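Local coordinates for uncharacterized protein (Bacteroides eggerthii DSM 20697, PDB 4ECO), which is of unknown function but carries a leucine-rich repeat solenoid, a fold that commonly serves in protein binding, at residues 567-581 with 588-602. Residues are numbered along the deposited sequence; the frame is centred on the assembly and turned at random.
Sequences SLTQLQIGSNDIRKV and NISVLDIKDNPNISI
Strands 570-572 and 591-593 run parallel, 8° apart with axes 4.8 Å from each other, as neighbouring rungs of the leucine-rich repeat solenoid. Four backbone hydrogen bonds join them, from Val591 N to Thr569 O through to Ile573 N to Asp593 O. Inside the coil, Leu571 and Leu592 point the same way, with CD2 of Leu571 3.8 Å from CD1 of Leu592, and Ile573 meets Ile594 through their CG2 methyls. On the other face the extended chain of Gln570 runs along Val591, while helix 160-168 touches Gln570 and Gln572. Beyond the strands, the buried Asn597 forms part of the asparagine ladder characteristic of this fold. Its CG lies anti to the carbonyl carbon (chi1 -84°), which turns the amide toward the preceding rung. Asn597 ND2 donates to Ile573 O at 3.0 Å and also to Ile594 O in its own loop. Asn597 OD1 accepts from Ile578 N at 3.0 Å. A leucine here would probably leave Ile578 N without its acceptor, and Ile573 O and Ile594 O each short of one donor. Asn576 is the previous step, and its ND2 reaches Ile573 O from the opposite face to Asn597 ND2. Ser575 OG donates to Asp596 OD2, which also salt-bridges Arg553. At the outer bend Asp577 OD1 takes Asn599 ND2 on its syn lone pair at 2.9 Å, while Asp577 OD2 holds Arg579 NH2 at 2.8 Å.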
ATOM      1  N   SER A 567     -23.251  26.889  -7.806  1.00 51.69           N
ATOM      2  CA  SER A 567     -22.682  25.611  -8.214  1.00 48.21           C
ATOM      3  C   SER A 567     -23.260  24.416  -7.476  1.00 49.19           C
ATOM      4  O   SER A 567     -22.941  23.293  -7.879  1.00 50.59           O
ATOM      5  CB  SER A 567     -21.174  25.629  -8.000  1.00 48.30           C
ATOM      6  OG  SER A 567     -20.552  26.617  -8.799  1.00 53.52           O
ATOM      7  N   LEU A 568     -24.068  24.614  -6.411  1.00 42.64           N
ATOM      8  CA  LEU A 568     -24.557  23.492  -5.595  1.00 41.97           C
ATOM      9  C   LEU A 568     -25.476  22.561  -6.369  1.00 47.86           C
ATOM     10  O   LEU A 568     -26.487  23.014  -6.899  1.00 50.04           O
ATOM     11  CB  LEU A 568     -25.269  23.986  -4.329  1.00 41.73           C
ATOM     12  CG  LEU A 568     -25.551  22.930  -3.273  1.00 43.77           C
ATOM     13  CD1 LEU A 568     -24.412  22.802  -2.308  1.00 42.28           C
ATOM     14  CD2 LEU A 568     -26.810  23.244  -2.547  1.00 45.43           C
ATOM     15  N   THR A 569     -25.118  21.256  -6.430  1.00 43.93           N
ATOM     16  CA  THR A 569     -25.917  20.242  -7.133  1.00 43.72           C
ATOM     17  C   THR A 569     -26.325  19.085  -6.191  1.00 47.31           C
ATOM     18  O   THR A 569     -27.231  18.325  -6.537  1.00 49.05           O
ATOM     19  CB  THR A 569     -25.221  19.701  -8.385  1.00 47.59           C
ATOM     20  OG1 THR A 569     -23.997  19.061  -8.053  1.00 47.32           O
ATOM     21  CG2 THR A 569     -25.019  20.760  -9.451  1.00 40.61           C
ATOM     22  N   GLN A 570     -25.759  19.013  -4.985  1.00 41.66           N
ATOM     23  CA  GLN A 570     -26.131  17.954  -4.066  1.00 40.66           C
ATOM     24  C   GLN A 570     -26.231  18.476  -2.628  1.00 44.87           C
ATOM     25  O   GLN A 570     -25.252  18.999  -2.081  1.00 45.69           O
ATOM     26  CB  GLN A 570     -25.123  16.784  -4.162  1.00 40.82           C
ATOM     27  CG  GLN A 570     -25.438  15.605  -3.236  1.00 44.10           C
ATOM     28  CD  GLN A 570     -24.668  14.343  -3.513  1.00 59.85           C
ATOM     29  OE1 GLN A 570     -24.682  13.421  -2.707  1.00 56.46           O
ATOM     30  NE2 GLN A 570     -23.975  14.262  -4.646  1.00 52.35           N
ATOM     31  N   LEU A 571     -27.408  18.281  -2.008  1.00 39.84           N
ATOM     32  CA  LEU A 571     -27.671  18.651  -0.626  1.00 39.20           C
ATOM     33  C   LEU A 571     -28.217  17.472   0.131  1.00 44.55           C
ATOM     34  O   LEU A 571     -29.276  16.951  -0.208  1.00 43.47           O
ATOM     35  CB  LEU A 571     -28.629  19.847  -0.500  1.00 39.40           C
ATOM     36  CG  LEU A 571     -29.099  20.178   0.927  1.00 43.05           C
ATOM     37  CD1 LEU A 571     -27.943  20.652   1.827  1.00 41.17           C
ATOM     38  CD2 LEU A 571     -30.219  21.187   0.903  1.00 45.58           C
ATOM     39  N   GLN A 572     -27.517  17.096   1.203  1.00 42.10           N
ATOM     40  CA  GLN A 572     -27.925  16.014   2.083  1.00 41.36           C
ATOM     41  C   GLN A 572     -28.298  16.589   3.423  1.00 42.98           C
ATOM     42  O   GLN A 572     -27.421  17.056   4.139  1.00 42.71           O
ATOM     43  CB  GLN A 572     -26.808  14.988   2.219  1.00 42.17           C
ATOM     44  CG  GLN A 572     -26.397  14.320   0.923  1.00 55.54           C
ATOM     45  CD  GLN A 572     -25.362  13.249   1.188  1.00 62.66           C
ATOM     46  OE1 GLN A 572     -24.893  13.060   2.315  1.00 54.43           O
ATOM     47  NE2 GLN A 572     -24.972  12.530   0.149  1.00 49.87           N
ATOM     48  N   ILE A 573     -29.600  16.592   3.753  1.00 39.87           N
ATOM     49  CA  ILE A 573     -30.121  17.152   5.015  1.00 39.46           C
ATOM     50  C   ILE A 573     -31.087  16.137   5.687  1.00 45.00           C
ATOM     51  O   ILE A 573     -31.835  16.487   6.595  1.00 46.46           O
ATOM     52  CB  ILE A 573     -30.784  18.539   4.729  1.00 42.31           C
ATOM     53  CG1 ILE A 573     -30.946  19.384   6.005  1.00 43.00           C
ATOM     54  CG2 ILE A 573     -32.057  18.458   3.851  1.00 41.68           C
ATOM     55  CD1 ILE A 573     -31.110  20.879   5.766  1.00 45.69           C
ATOM     56  N   GLY A 574     -31.017  14.884   5.262  1.00 41.92           N
ATOM     57  CA  GLY A 574     -31.849  13.825   5.806  1.00 43.34           C
ATOM     58  C   GLY A 574     -31.577  13.473   7.255  1.00 50.62           C
ATOM     59  O   GLY A 574     -30.503  13.771   7.788  1.00 50.96           O
ATOM     60  N   SER A 575     -32.571  12.815   7.897  1.00 48.20           N
ATOM     61  CA  SER A 575     -32.566  12.317   9.276  1.00 47.83           C
ATOM     62  C   SER A 575     -32.281  13.468  10.256  1.00 51.85           C
ATOM     63  O   SER A 575     -31.370  13.403  11.077  1.00 51.87           O
ATOM     64  CB  SER A 575     -31.579  11.164   9.439  1.00 50.37           C
ATOM     65  OG  SER A 575     -31.832  10.436  10.627  1.00 59.18           O
ATOM     66  N   ASN A 576     -33.070  14.528  10.141  1.00 47.74           N
ATOM     67  CA  ASN A 576     -33.019  15.698  11.016  1.00 47.85           C
ATOM     68  C   ASN A 576     -34.453  15.987  11.458  1.00 54.43           C
ATOM     69  O   ASN A 576     -35.287  15.070  11.449  1.00 54.64           O
ATOM     70  CB  ASN A 576     -32.353  16.913  10.307  1.00 40.99           C
ATOM     71  CG  ASN A 576     -30.852  16.831  10.176  1.00 55.28           C
ATOM     72  OD1 ASN A 576     -30.116  16.793  11.153  1.00 53.97           O
ATOM     73  ND2 ASN A 576     -30.354  16.886   8.964  1.00 42.94           N
ATOM     74  N   ASP A 577     -34.760  17.247  11.788  1.00 51.17           N
ATOM     75  CA  ASP A 577     -36.100  17.650  12.150  1.00 52.98           C
ATOM     76  C   ASP A 577     -36.449  18.959  11.432  1.00 58.23           C
ATOM     77  O   ASP A 577     -37.026  19.876  12.028  1.00 59.22           O
ATOM     78  CB  ASP A 577     -36.232  17.775  13.673  1.00 56.21           C
ATOM     79  CG  ASP A 577     -37.654  17.818  14.198  1.00 64.84           C
ATOM     80  OD1 ASP A 577     -38.601  17.582  13.395  1.00 64.55           O
ATOM     81  OD2 ASP A 577     -37.821  18.063  15.413  1.00 71.25           O
ATOM     82  N   ILE A 578     -36.136  19.019  10.123  1.00 53.42           N
ATOM     83  CA  ILE A 578     -36.391  20.189   9.295  1.00 53.22           C
ATOM     84  C   ILE A 578     -37.905  20.408   9.234  1.00 59.42           C
ATOM     85  O   ILE A 578     -38.673  19.449   9.143  1.00 60.65           O
ATOM     86  CB  ILE A 578     -35.733  20.089   7.881  1.00 54.80           C
ATOM     87  CG1 ILE A 578     -34.215  19.796   7.971  1.00 53.43           C
ATOM     88  CG2 ILE A 578     -36.015  21.334   7.003  1.00 55.49           C
ATOM     89  CD1 ILE A 578     -33.327  20.747   8.853  1.00 54.18           C
ATOM     90  N   ARG A 579     -38.311  21.678   9.364  1.00 54.79           N
ATOM     91  CA  ARG A 579     -39.698  22.107   9.389  1.00 54.33           C
ATOM     92  C   ARG A 579     -40.078  22.778   8.063  1.00 55.97           C
ATOM     93  O   ARG A 579     -40.050  22.117   7.032  1.00 55.14           O
ATOM     94  CB  ARG A 579     -39.946  23.043  10.586  1.00 53.64           C
ATOM     95  CG  ARG A 579     -39.477  22.518  11.937  1.00 55.40           C
ATOM     96  CD  ARG A 579     -40.178  21.253  12.358  1.00 69.58           C
ATOM     97  NE  ARG A 579     -39.683  20.772  13.645  1.00 81.32           N
ATOM     98  CZ  ARG A 579     -40.446  20.228  14.588  1.00 93.65           C
ATOM     99  NH1 ARG A 579     -41.755  20.087  14.395  1.00 67.44           N
ATOM    100  NH2 ARG A 579     -39.912  19.825  15.730  1.00 86.87           N
ATOM    101  N   LYS A 580     -40.433  24.062   8.088  1.00 52.36           N
ATOM    102  CA  LYS A 580     -40.900  24.783   6.908  1.00 53.39           C
ATOM    103  C   LYS A 580     -39.724  25.237   6.034  1.00 57.05           C
ATOM    104  O   LYS A 580     -38.781  25.891   6.508  1.00 56.30           O
ATOM    105  CB  LYS A 580     -41.792  25.989   7.322  1.00 57.48           C
ATOM    106  CG  LYS A 580     -42.325  26.911   6.210  1.00 71.46           C
ATOM    107  CD  LYS A 580     -43.438  26.319   5.334  1.00 81.42           C
ATOM    108  CE  LYS A 580     -44.214  27.382   4.574  1.00 89.16           C
ATOM    109  NZ  LYS A 580     -43.383  28.140   3.588  1.00 95.28           N
ATOM    110  N   VAL A 581     -39.830  24.879   4.734  1.00 52.45           N
ATOM    111  CA  VAL A 581     -38.915  25.226   3.655  1.00 50.72           C
ATOM    112  C   VAL A 581     -39.680  26.231   2.782  1.00 55.86           C
ATOM    113  O   VAL A 581     -40.662  25.858   2.124  1.00 56.27           O
ATOM    114  CB  VAL A 581     -38.404  23.974   2.889  1.00 52.78           C
ATOM    115  CG1 VAL A 581     -37.434  24.362   1.782  1.00 51.66           C
ATOM    116  CG2 VAL A 581     -37.749  22.977   3.838  1.00 51.88           C
ATOM    117  N   ASN A 588     -31.280  22.687 -10.258  1.00 45.66           N
ATOM    118  CA  ASN A 588     -29.825  22.560 -10.211  1.00 44.04           C
ATOM    119  C   ASN A 588     -29.407  21.711  -9.014  1.00 48.34           C
ATOM    120  O   ASN A 588     -28.378  21.035  -9.108  1.00 48.33           O
ATOM    121  CB  ASN A 588     -29.113  23.913 -10.194  1.00 45.73           C
ATOM    122  CG  ASN A 588     -27.607  23.822 -10.451  1.00 72.16           C
ATOM    123  OD1 ASN A 588     -27.128  23.176 -11.404  1.00 63.10           O
ATOM    124  ND2 ASN A 588     -26.812  24.482  -9.607  1.00 62.56           N
ATOM    125  N   ILE A 589     -30.209  21.670  -7.917  1.00 44.60           N
ATOM    126  CA  ILE A 589     -29.883  20.776  -6.792  1.00 43.53           C
ATOM    127  C   ILE A 589     -30.509  19.436  -7.188  1.00 49.76           C
ATOM    128  O   ILE A 589     -31.612  19.117  -6.751  1.00 50.54           O
ATOM    129  CB  ILE A 589     -30.337  21.354  -5.415  1.00 46.30           C
ATOM    130  CG1 ILE A 589     -29.609  22.703  -5.151  1.00 46.66           C
ATOM    131  CG2 ILE A 589     -30.051  20.366  -4.260  1.00 44.44           C
ATOM    132  CD1 ILE A 589     -30.377  23.766  -4.447  1.00 45.93           C
ATOM    133  N   SER A 590     -29.828  18.713  -8.120  1.00 46.55           N
ATOM    134  CA  SER A 590     -30.268  17.465  -8.778  1.00 45.57           C
ATOM    135  C   SER A 590     -30.150  16.230  -7.865  1.00 47.17           C
ATOM    136  O   SER A 590     -30.736  15.198  -8.182  1.00 47.81           O
ATOM    137  CB  SER A 590     -29.501  17.229 -10.076  1.00 48.10           C
ATOM    138  OG  SER A 590     -28.094  17.330  -9.913  1.00 58.94           O
ATOM    139  N   VAL A 591     -29.440  16.329  -6.730  1.00 41.11           N
ATOM    140  CA  VAL A 591     -29.368  15.243  -5.743  1.00 39.10           C
ATOM    141  C   VAL A 591     -29.776  15.843  -4.401  1.00 42.69           C
ATOM    142  O   VAL A 591     -29.016  16.614  -3.815  1.00 41.09           O
ATOM    143  CB  VAL A 591     -28.007  14.504  -5.663  1.00 40.98           C
ATOM    144  CG1 VAL A 591     -28.048  13.420  -4.591  1.00 40.24           C
ATOM    145  CG2 VAL A 591     -27.621  13.902  -7.008  1.00 40.50           C
ATOM    146  N   LEU A 592     -30.998  15.543  -3.946  1.00 39.69           N
ATOM    147  CA  LEU A 592     -31.502  16.087  -2.690  1.00 38.47           C
ATOM    148  C   LEU A 592     -32.014  14.988  -1.779  1.00 42.62           C
ATOM    149  O   LEU A 592     -32.934  14.242  -2.132  1.00 43.25           O
ATOM    150  CB  LEU A 592     -32.611  17.116  -2.973  1.00 38.91           C
ATOM    151  CG  LEU A 592     -33.338  17.767  -1.792  1.00 42.16           C
ATOM    152  CD1 LEU A 592     -32.429  18.740  -1.009  1.00 40.48           C
ATOM    153  CD2 LEU A 592     -34.533  18.520  -2.300  1.00 44.09           C
ATOM    154  N   ASP A 593     -31.393  14.892  -0.605  1.00 39.90           N
ATOM    155  CA  ASP A 593     -31.787  13.959   0.439  1.00 40.06           C
ATOM    156  C   ASP A 593     -32.484  14.725   1.532  1.00 42.71           C
ATOM    157  O   ASP A 593     -31.843  15.514   2.234  1.00 41.48           O
ATOM    158  CB  ASP A 593     -30.586  13.165   0.998  1.00 41.37           C
ATOM    159  CG  ASP A 593     -30.870  12.491   2.337  1.00 50.39           C
ATOM    160  OD1 ASP A 593     -31.925  11.828   2.462  1.00 48.92           O
ATOM    161  OD2 ASP A 593     -30.074  12.682   3.270  1.00 60.86           O
ATOM    162  N   ILE A 594     -33.800  14.509   1.656  1.00 39.34           N
ATOM    163  CA  ILE A 594     -34.619  15.118   2.701  1.00 39.97           C
ATOM    164  C   ILE A 594     -35.291  14.015   3.520  1.00 47.27           C
ATOM    165  O   ILE A 594     -36.149  14.312   4.352  1.00 50.38           O
ATOM    166  CB  ILE A 594     -35.670  16.116   2.124  1.00 42.89           C
ATOM    167  CG1 ILE A 594     -36.600  15.439   1.068  1.00 42.65           C
ATOM    168  CG2 ILE A 594     -35.001  17.406   1.608  1.00 42.02           C
ATOM    169  CD1 ILE A 594     -37.880  16.166   0.744  1.00 37.14           C
ATOM    170  N   LYS A 595     -34.919  12.747   3.263  1.00 43.39           N
ATOM    171  CA  LYS A 595     -35.539  11.562   3.858  1.00 43.76           C
ATOM    172  C   LYS A 595     -35.414  11.590   5.368  1.00 52.56           C
ATOM    173  O   LYS A 595     -34.408  12.053   5.888  1.00 52.53           O
ATOM    174  CB  LYS A 595     -34.943  10.269   3.279  1.00 42.31           C
ATOM    175  CG  LYS A 595     -35.822   9.049   3.486  1.00 37.12           C
ATOM    176  CD  LYS A 595     -35.319   7.841   2.697  1.00 42.64           C
ATOM    177  CE  LYS A 595     -36.087   6.562   2.973  1.00 53.19           C
ATOM    178  NZ  LYS A 595     -37.494   6.628   2.491  1.00 70.26           N
ATOM    179  N   ASP A 596     -36.478  11.143   6.062  1.00 52.30           N
ATOM    180  CA  ASP A 596     -36.579  11.082   7.519  1.00 52.78           C
ATOM    181  C   ASP A 596     -36.464  12.501   8.115  1.00 58.88           C
ATOM    182  O   ASP A 596     -35.508  12.843   8.802  1.00 59.35           O
ATOM    183  CB  ASP A 596     -35.543  10.105   8.120  1.00 53.28           C
ATOM    184  CG  ASP A 596     -35.644   9.886   9.619  1.00 59.99           C
ATOM    185  OD1 ASP A 596     -36.739  10.107  10.184  1.00 63.30           O
ATOM    186  OD2 ASP A 596     -34.631   9.486  10.226  1.00 60.42           O
ATOM    187  N   ASN A 597     -37.459  13.326   7.802  1.00 55.98           N
ATOM    188  CA  ASN A 597     -37.682  14.689   8.301  1.00 54.99           C
ATOM    189  C   ASN A 597     -39.183  14.770   8.428  1.00 58.61           C
ATOM    190  O   ASN A 597     -39.854  15.313   7.552  1.00 57.93           O
ATOM    191  CB  ASN A 597     -37.060  15.748   7.364  1.00 53.13           C
ATOM    192  CG  ASN A 597     -35.597  16.018   7.590  1.00 61.18           C
ATOM    193  OD1 ASN A 597     -35.207  16.609   8.588  1.00 46.68           O
ATOM    194  ND2 ASN A 597     -34.766  15.697   6.614  1.00 56.97           N
ATOM    195  N   PRO A 598     -39.753  14.037   9.402  1.00 56.35           N
ATOM    196  CA  PRO A 598     -41.220  13.907   9.471  1.00 57.54           C
ATOM    197  C   PRO A 598     -42.015  15.212   9.596  1.00 59.96           C
ATOM    198  O   PRO A 598     -43.212  15.183   9.325  1.00 61.53           O
ATOM    199  CB  PRO A 598     -41.432  13.058  10.731  1.00 59.93           C
ATOM    200  CG  PRO A 598     -40.160  13.193  11.511  1.00 62.97           C
ATOM    201  CD  PRO A 598     -39.114  13.230  10.461  1.00 57.06           C
ATOM    202  N   ASN A 599     -41.397  16.329   9.979  1.00 53.75           N
ATOM    203  CA  ASN A 599     -42.181  17.556  10.135  1.00 54.44           C
ATOM    204  C   ASN A 599     -41.840  18.602   9.068  1.00 57.59           C
ATOM    205  O   ASN A 599     -42.177  19.778   9.245  1.00 56.97           O
ATOM    206  CB  ASN A 599     -41.979  18.134  11.532  1.00 55.49           C
ATOM    207  CG  ASN A 599     -42.370  17.156  12.611  1.00 79.37           C
ATOM    208  OD1 ASN A 599     -43.504  16.662  12.658  1.00 68.55           O
ATOM    209  ND2 ASN A 599     -41.415  16.790  13.449  1.00 72.15           N
ATOM    210  N   ILE A 600     -41.232  18.158   7.937  1.00 53.17           N
ATOM    211  CA  ILE A 600     -40.833  19.022   6.826  1.00 51.68           C
ATOM    212  C   ILE A 600     -42.083  19.493   6.062  1.00 57.12           C
ATOM    213  O   ILE A 600     -43.118  18.825   6.075  1.00 57.71           O
ATOM    214  CB  ILE A 600     -39.788  18.324   5.883  1.00 52.31           C
ATOM    215  CG1 ILE A 600     -38.946  19.359   5.097  1.00 51.15           C
ATOM    216  CG2 ILE A 600     -40.432  17.283   4.956  1.00 52.07           C
ATOM    217  CD1 ILE A 600     -37.696  18.837   4.392  1.00 51.14           C
ATOM    218  N   SER A 601     -41.973  20.674   5.441  1.00 54.01           N
ATOM    219  CA  SER A 601     -42.967  21.304   4.572  1.00 54.08           C
ATOM    220  C   SER A 601     -42.164  21.951   3.447  1.00 54.82           C
ATOM    221  O   SER A 601     -41.539  22.998   3.653  1.00 52.15           O
ATOM    222  CB  SER A 601     -43.847  22.276   5.348  1.00 59.78           C
ATOM    223  OG  SER A 601     -44.994  22.644   4.596  1.00 73.94           O
ATOM    224  N   ILE A 602     -42.070  21.228   2.297  1.00 51.64           N
ATOM    225  CA  ILE A 602     -41.254  21.574   1.129  1.00 50.40           C
ATOM    226  C   ILE A 602     -42.086  21.501  -0.178  1.00 58.09           C
ATOM    227  O   ILE A 602     -42.915  20.601  -0.358  1.00 59.33           O
ATOM    228  CB  ILE A 602     -40.008  20.630   1.090  1.00 51.04           C
ATOM    229  CG1 ILE A 602     -38.888  21.137   0.159  1.00 49.70           C
ATOM    230  CG2 ILE A 602     -40.363  19.145   0.874  1.00 51.11           C
ATOM    231  CD1 ILE A 602     -37.475  20.550   0.477  1.00 46.68           C
TER
HETATM  232  O   HOH W   1     -27.882  25.362  -7.330  1.00 37.99           O
HETATM  233  O   HOH W   2     -38.891  17.177  10.727  1.00 51.92           O